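Local coordinates for peptide-binding protein (Photobacterium damsela subsp. piscicida, PDB 6SQX) that is a secreted NlpC/P60 endopeptidase, probably of the cysteine type, that cleaves the peptidoglycan of potentially competing bacteria, at residues Arg142-Ser153 with Leu207-Val218. Sequence-based numbering, arbitrary orientation. Where two conformers were deposited one is given.
With EDO (1,2-ethanediol), chain N; EDO (1,2-ethanediol), chain I.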
ATOM      1  N   ARG A 142      20.764   7.245  -8.297  1.00 21.17           N
ATOM      2  CA  ARG A 142      19.578   6.583  -8.828  1.00 20.32           C
ATOM      3  C   ARG A 142      19.750   5.083  -8.714  1.00 21.71           C
ATOM      4  O   ARG A 142      20.849   4.556  -8.897  1.00 21.57           O
ATOM      5  CB  ARG A 142      19.388   6.960 -10.296  1.00 21.28           C
ATOM      6  CG  ARG A 142      19.063   8.458 -10.464  1.00 22.33           C
ATOM      7  CD  ARG A 142      18.974   8.926 -11.917  1.00 23.27           C
ATOM      8  NE  ARG A 142      18.575  10.329 -11.923  1.00 24.15           N
ATOM      9  CZ  ARG A 142      18.724  11.157 -12.949  1.00 24.54           C
ATOM     10  NH1 ARG A 142      19.293  10.752 -14.086  1.00 26.57           N
ATOM     11  NH2 ARG A 142      18.294  12.411 -12.821  1.00 25.71           N
ATOM     12  N   GLY A 143      18.647   4.398  -8.395  1.00 20.22           N
ATOM     13  CA  GLY A 143      18.739   2.970  -8.168  1.00 20.27           C
ATOM     14  C   GLY A 143      17.461   2.212  -8.441  1.00 19.12           C
ATOM     15  O   GLY A 143      16.484   2.753  -8.979  1.00 19.96           O
ATOM     16  N   ILE A 144      17.472   0.931  -8.075  1.00 18.31           N
ATOM     17  CA  ILE A 144      16.341   0.045  -8.329  1.00 18.38           C
ATOM     18  C   ILE A 144      16.300  -1.024  -7.245  1.00 18.79           C
ATOM     19  O   ILE A 144      17.338  -1.447  -6.724  1.00 19.64           O
ATOM     20  CB  ILE A 144      16.436  -0.528  -9.771  1.00 18.69           C
ATOM     21  CG1 ILE A 144      15.083  -1.080 -10.246  1.00 19.14           C
ATOM     22  CG2 ILE A 144      17.534  -1.590  -9.908  1.00 20.17           C
ATOM     23  CD1 ILE A 144      15.033  -1.295 -11.746  1.00 20.81           C
ATOM     24  N   VAL A 145      15.085  -1.474  -6.914  1.00 19.53           N
ATOM     25  CA  VAL A 145      14.908  -2.607  -6.005  1.00 18.53           C
ATOM     26  C   VAL A 145      15.189  -3.903  -6.758  1.00 19.45           C
ATOM     27  O   VAL A 145      14.625  -4.130  -7.839  1.00 20.18           O
ATOM     28  CB  VAL A 145      13.480  -2.602  -5.409  1.00 18.28           C
ATOM     29  CG1 VAL A 145      13.249  -3.843  -4.519  1.00 18.72           C
ATOM     30  CG2 VAL A 145      13.254  -1.310  -4.602  1.00 18.90           C
ATOM     31  N   VAL A 146      16.082  -4.737  -6.200  1.00 18.68           N
ATOM     32  CA  VAL A 146      16.400  -6.034  -6.794  1.00 20.57           C
ATOM     33  C   VAL A 146      15.770  -7.213  -6.055  1.00 20.80           C
ATOM     34  O   VAL A 146      15.631  -8.284  -6.650  1.00 23.79           O
ATOM     35  CB  VAL A 146      17.915  -6.253  -7.031  1.00 21.38           C
ATOM     36  CG1 VAL A 146      18.469  -5.184  -7.987  1.00 21.61           C
ATOM     37  CG2 VAL A 146      18.726  -6.310  -5.715  1.00 22.93           C
ATOM     38  N   ASN A 147      15.422  -7.072  -4.787  1.00 19.05           N
ATOM     39  CA  ASN A 147      14.647  -8.091  -4.083  1.00 19.88           C
ATOM     40  C   ASN A 147      13.470  -7.421  -3.388  1.00 17.73           C
ATOM     41  O   ASN A 147      13.610  -6.314  -2.863  1.00 18.09           O
ATOM     42  CB  ASN A 147      15.494  -8.816  -3.032  1.00 22.20           C
ATOM     43  CG  ASN A 147      16.510  -9.759  -3.643  1.00 25.01           C
ATOM     44  OD1 ASN A 147      16.163 -10.601  -4.483  1.00 28.05           O
ATOM     45  ND2 ASN A 147      17.759  -9.655  -3.206  1.00 28.36           N
ATOM     46  N   ASN A 148      12.295  -8.060  -3.411  1.00 17.61           N
ATOM     47  CA  ASN A 148      11.136  -7.459  -2.743  1.00 17.17           C
ATOM     48  C   ASN A 148      11.558  -7.082  -1.331  1.00 18.54           C
ATOM     49  O   ASN A 148      12.220  -7.859  -0.637  1.00 19.49           O
ATOM     50  CB  ASN A 148       9.987  -8.463  -2.677  1.00 16.61           C
ATOM     51  CG  ASN A 148       9.581  -8.963  -4.053  1.00 18.44           C
ATOM     52  OD1 ASN A 148       9.391  -8.205  -4.999  1.00 19.00           O
ATOM     53  ND2 ASN A 148       9.439 -10.295  -4.171  1.00 20.45           N
ATOM     54  N   ALA A 149      11.192  -5.875  -0.894  1.00 18.96           N
ATOM     55  CA  ALA A 149      11.761  -5.343   0.333  1.00 18.66           C
ATOM     56  C   ALA A 149      10.690  -4.820   1.290  1.00 17.72           C
ATOM     57  O   ALA A 149       9.754  -4.122   0.869  1.00 18.39           O
ATOM     58  CB  ALA A 149      12.752  -4.221  -0.019  1.00 18.95           C
ATOM     59  N   GLN A 150      10.855  -5.131   2.576  1.00 17.54           N
ATOM     60  CA  GLN A 150      10.063  -4.491   3.622  1.00 18.20           C
ATOM     61  C   GLN A 150      10.774  -3.225   4.074  1.00 19.15           C
ATOM     62  O   GLN A 150      11.866  -3.296   4.653  1.00 20.68           O
ATOM     63  CB  GLN A 150       9.857  -5.447   4.803  1.00 20.27           C
ATOM     64  CG  GLN A 150       8.960  -6.636   4.359  1.00 22.91           C
ATOM     65  CD  GLN A 150       8.561  -7.513   5.463  1.00 26.49           C
ATOM     66  OE1 GLN A 150       7.690  -7.176   6.255  1.00 28.22           O
ATOM     67  NE2 GLN A 150       9.224  -8.663   5.562  1.00 29.32           N
ATOM     68  N   VAL A 151      10.171  -2.068   3.769  1.00 18.40           N
ATOM     69  CA  VAL A 151      10.779  -0.784   4.108  1.00 18.47           C
ATOM     70  C   VAL A 151      10.502  -0.526   5.577  1.00 17.52           C
ATOM     71  O   VAL A 151       9.351  -0.659   6.056  1.00 17.89           O
ATOM     72  CB  VAL A 151      10.197   0.338   3.235  1.00 18.52           C
ATOM     73  CG1 VAL A 151      10.874   1.706   3.627  1.00 19.60           C
ATOM     74  CG2 VAL A 151      10.423   0.020   1.754  1.00 18.38           C
ATOM     75  N   ARG A 152      11.551  -0.137   6.290  1.00 18.78           N
ATOM     76  CA  ARG A 152      11.539   0.001   7.741  1.00 19.06           C
ATOM     77  C   ARG A 152      11.828   1.457   8.134  1.00 19.40           C
ATOM     78  O   ARG A 152      12.643   2.132   7.492  1.00 20.29           O
ATOM     79  CB  ARG A 152      12.668  -0.888   8.361  1.00 19.33           C
ATOM     80  CG  ARG A 152      12.681  -2.379   7.863  1.00 19.61           C
ATOM     81  CD  ARG A 152      11.461  -3.177   8.373  1.00 20.49           C
ATOM     82  NE  ARG A 152      11.607  -3.443   9.805  1.00 19.64           N
ATOM     83  CZ  ARG A 152      10.637  -3.863  10.606  1.00 19.52           C
ATOM     84  NH1 ARG A 152       9.415  -4.043  10.088  1.00 19.77           N
ATOM     85  NH2 ARG A 152      10.888  -4.090  11.901  1.00 20.89           N
ATOM     86  N   SER A 153      11.207   1.929   9.216  1.00 18.93           N
ATOM     87  CA  SER A 153      11.451   3.321   9.587  1.00 20.13           C
ATOM     88  C   SER A 153      12.822   3.529  10.213  1.00 20.64           C
ATOM     89  O   SER A 153      13.303   4.670  10.244  1.00 20.85           O
ATOM     90  CB  SER A 153      10.363   3.801  10.524  1.00 21.09           C
ATOM     91  OG  SER A 153      10.436   3.169  11.783  1.00 21.61           O
ATOM     92  N   LEU A 207       9.622   6.543   2.082  1.00 19.56           N
ATOM     93  CA  LEU A 207      10.983   6.783   2.538  1.00 18.80           C
ATOM     94  C   LEU A 207      11.291   5.778   3.639  1.00 18.87           C
ATOM     95  O   LEU A 207      10.501   5.624   4.572  1.00 20.63           O
ATOM     96  CB  LEU A 207      11.091   8.182   3.148  1.00 19.85           C
ATOM     97  CG  LEU A 207      12.367   8.536   3.929  1.00 20.85           C
ATOM     98  CD1 LEU A 207      13.569   8.723   2.932  1.00 21.68           C
ATOM     99  CD2 LEU A 207      12.140   9.827   4.747  1.00 22.72           C
ATOM    100  N   GLY A 208      12.436   5.111   3.563  1.00 19.50           N
ATOM    101  CA  GLY A 208      12.827   4.286   4.692  1.00 19.63           C
ATOM    102  C   GLY A 208      13.968   3.347   4.353  1.00 18.44           C
ATOM    103  O   GLY A 208      14.582   3.452   3.306  1.00 19.47           O
ATOM    104  N   TRP A 209      14.275   2.467   5.303  1.00 19.24           N
ATOM    105  CA  TRP A 209      15.470   1.641   5.244  1.00 19.24           C
ATOM    106  C   TRP A 209      15.142   0.237   4.743  1.00 19.28           C
ATOM    107  O   TRP A 209      14.107  -0.354   5.107  1.00 20.31           O
ATOM    108  CB  TRP A 209      16.069   1.506   6.648  1.00 19.39           C
ATOM    109  CG  TRP A 209      16.522   2.834   7.260  1.00 19.94           C
ATOM    110  CD1 TRP A 209      15.741   3.743   7.916  1.00 20.69           C
ATOM    111  CD2 TRP A 209      17.851   3.370   7.258  1.00 21.44           C
ATOM    112  NE1 TRP A 209      16.504   4.832   8.305  1.00 21.46           N
ATOM    113  CE2 TRP A 209      17.804   4.612   7.938  1.00 21.13           C
ATOM    114  CE3 TRP A 209      19.071   2.915   6.760  1.00 22.92           C
ATOM    115  CZ2 TRP A 209      18.938   5.413   8.132  1.00 22.79           C
ATOM    116  CZ3 TRP A 209      20.197   3.716   6.934  1.00 23.02           C
ATOM    117  CH2 TRP A 209      20.126   4.939   7.636  1.00 23.58           C
ATOM    118  N   VAL A 210      16.048  -0.318   3.943  1.00 18.96           N
ATOM    119  CA  VAL A 210      15.913  -1.680   3.409  1.00 19.09           C
ATOM    120  C   VAL A 210      17.280  -2.335   3.479  1.00 19.30           C
ATOM    121  O   VAL A 210      18.303  -1.648   3.544  1.00 20.70           O
ATOM    122  CB  VAL A 210      15.440  -1.680   1.942  1.00 20.13           C
ATOM    123  CG1 VAL A 210      14.005  -1.114   1.805  1.00 19.31           C
ATOM    124  CG2 VAL A 210      16.476  -0.933   1.060  1.00 20.22           C
ATOM    125  N   PRO A 211      17.338  -3.659   3.440  1.00 19.45           N
ATOM    126  CA  PRO A 211      18.645  -4.326   3.375  1.00 21.70           C
ATOM    127  C   PRO A 211      19.411  -3.863   2.149  1.00 22.76           C
ATOM    128  O   PRO A 211      18.855  -3.738   1.055  1.00 22.14           O
ATOM    129  CB  PRO A 211      18.276  -5.810   3.251  1.00 21.48           C
ATOM    130  CG  PRO A 211      16.891  -5.875   3.881  1.00 20.99           C
ATOM    131  CD  PRO A 211      16.221  -4.620   3.438  1.00 19.69           C
ATOM    132  N   THR A 212      20.706  -3.599   2.344  1.00 21.92           N
ATOM    133  CA  THR A 212      21.523  -3.172   1.214  1.00 22.86           C
ATOM    134  C   THR A 212      21.492  -4.193   0.077  1.00 22.16           C
ATOM    135  O   THR A 212      21.503  -3.814  -1.102  1.00 23.25           O
ATOM    136  CB  THR A 212      22.934  -2.883   1.695  1.00 23.60           C
ATOM    137  OG1 THR A 212      22.860  -1.821   2.659  1.00 23.70           O
ATOM    138  CG2 THR A 212      23.889  -2.505   0.523  1.00 24.08           C
ATOM    139  N   SER A 213      21.408  -5.481   0.402  1.00 22.10           N
ATOM    140  CA  SER A 213      21.365  -6.498  -0.641  1.00 22.37           C
ATOM    141  C   SER A 213      20.098  -6.434  -1.487  1.00 22.09           C
ATOM    142  O   SER A 213      20.024  -7.103  -2.522  1.00 24.77           O
ATOM    143  CB  SER A 213      21.496  -7.885  -0.005  1.00 25.63           C
ATOM    144  OG  SER A 213      20.451  -8.105   0.929  1.00 27.07           O
ATOM    145  N   SER A 214      19.081  -5.687  -1.069  1.00 20.02           N
ATOM    146  CA  SER A 214      17.827  -5.636  -1.813  0.51 20.60           C
ATOM    147  C   SER A 214      17.797  -4.518  -2.847  1.00 20.02           C
ATOM    148  O   SER A 214      16.821  -4.410  -3.597  1.00 20.04           O
ATOM    149  CB  SER A 214      16.643  -5.480  -0.854  0.51 21.38           C
ATOM    150  OG  SER A 214      16.450  -4.124  -0.479  0.51 22.43           O
ATOM    151  N   ILE A 215      18.849  -3.696  -2.918  1.00 19.70           N
ATOM    152  CA  ILE A 215      18.876  -2.568  -3.831  1.00 20.68           C
ATOM    153  C   ILE A 215      20.199  -2.515  -4.591  1.00 21.10           C
ATOM    154  O   ILE A 215      21.187  -3.152  -4.211  1.00 22.41           O
ATOM    155  CB  ILE A 215      18.592  -1.225  -3.092  1.00 20.33           C
ATOM    156  CG1 ILE A 215      19.496  -0.974  -1.855  1.00 23.03           C
ATOM    157  CG2 ILE A 215      17.144  -1.248  -2.559  1.00 19.38           C
ATOM    158  CD1 ILE A 215      20.890  -0.519  -2.166  1.00 24.80           C
ATOM    159  N   ALA A 216      20.190  -1.766  -5.695  1.00 20.52           N
ATOM    160  CA  ALA A 216      21.399  -1.566  -6.492  1.00 20.96           C
ATOM    161  C   ALA A 216      21.286  -0.212  -7.174  1.00 20.85           C
ATOM    162  O   ALA A 216      20.183   0.261  -7.429  1.00 22.33           O
ATOM    163  CB  ALA A 216      21.509  -2.674  -7.550  1.00 22.27           C
ATOM    164  N   ASN A 217      22.423   0.436  -7.448  1.00 21.43           N
ATOM    165  CA  ASN A 217      22.307   1.667  -8.218  1.00 21.69           C
ATOM    166  C   ASN A 217      22.211   1.356  -9.704  1.00 21.64           C
ATOM    167  O   ASN A 217      22.447   0.226 -10.147  1.00 24.14           O
ATOM    168  CB  ASN A 217      23.403   2.708  -7.919  1.00 24.70           C
ATOM    169  CG  ASN A 217      24.757   2.302  -8.398  1.00 27.55           C
ATOM    170  OD1 ASN A 217      25.183   1.157  -8.231  1.00 29.22           O
ATOM    171  ND2 ASN A 217      25.485   3.271  -8.978  1.00 31.04           N
ATOM    172  N   VAL A 218      21.779   2.345 -10.481  1.00 22.09           N
ATOM    173  CA  VAL A 218      21.636   2.185 -11.920  1.00 24.16           C
ATOM    174  C   VAL A 218      22.416   3.296 -12.597  1.00 23.55           C
ATOM    175  O   VAL A 218      22.561   4.393 -12.043  1.00 23.32           O
ATOM    176  CB  VAL A 218      20.162   2.161 -12.395  1.00 21.75           C
ATOM    177  CG1 VAL A 218      19.423   0.982 -11.754  1.00 21.76           C
ATOM    178  CG2 VAL A 218      19.444   3.450 -12.055  1.00 23.09           C
TER
HETATM  179  C1  EDO N 512       9.387 -12.386  -0.675  1.00 31.27           C
HETATM  180  O1  EDO N 512      10.251 -11.927  -1.714  1.00 21.94           O
HETATM  181  C2  EDO N 512       8.008 -11.774  -0.911  1.00 34.32           C
HETATM  182  O2  EDO N 512       7.335 -12.429  -1.975  1.00 32.92           O
HETATM  183  C1  EDO I 507       9.994   8.320   8.562  1.00 46.63           C
HETATM  184  O1  EDO I 507      10.288   7.323   9.553  1.00 37.91           O
HETATM  185  C2  EDO I 507       9.896   7.615   7.218  1.00 34.23           C
HETATM  186  O2  EDO I 507      10.890   6.597   7.196  1.00 28.15           O
HETATM  187  O   HOH W   1      18.099  -8.836  -0.217  1.00 30.18           O
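I144 and A216 form the antiparallel hydrogen-bonded pair that joins strands 142-145 and 215-217. I144 N binds A216 O at 2.9 Å, and A216 N returns the bond to I144 O. V218 N extends this ladder to R142 O. A second, separate bridge links strands 149-152 and 207-211. There R152 and W209 exchange two backbone bonds, and the one from W209 N to R152 O is almost straight (177°). The R152 guanidinium instead reaches D174 and Q177.

Between the ladders the 3-10 turn 212-214 meets the loop after V145. S214 O accepts from both V146 N (2.7 Å) and N147 N (3.2 Å), which come from the same face of its carbonyl plane. The turn is tied internally: P211 O takes S214 N, joined by S214 OG in the conformer given. A water joins N147 ND2 to S213 OG, and the N147 side chain also has K251 as a polar partner outside the segments.

Apolar side chains fill in around these bonds. I144 CG2 meets V218 CG1 at 3.7 Å, the two side chains crossing at about a right angle. F222 and I223 of helix 220-226 pack against this pair. V210 CG1 touches both A149 CB and V151 CG2. V151 CG1, anti to the backbone N (chi1 -180°), packs closely on the bare CA of G208, at 3.4 Å. The W209 ring turns its edge to R152 O, which lies in the ring plane, while its NE1 bonds E94.

Strand 215-217 is an outermost strand of a five-stranded antiparallel sheet, next to 142-145. Such pairing is consistent with the small SH3-like barrel expected here. Paired backbone polar groups and buried aliphatic contacts dominate, which implies a join fixed mainly by main-chain register.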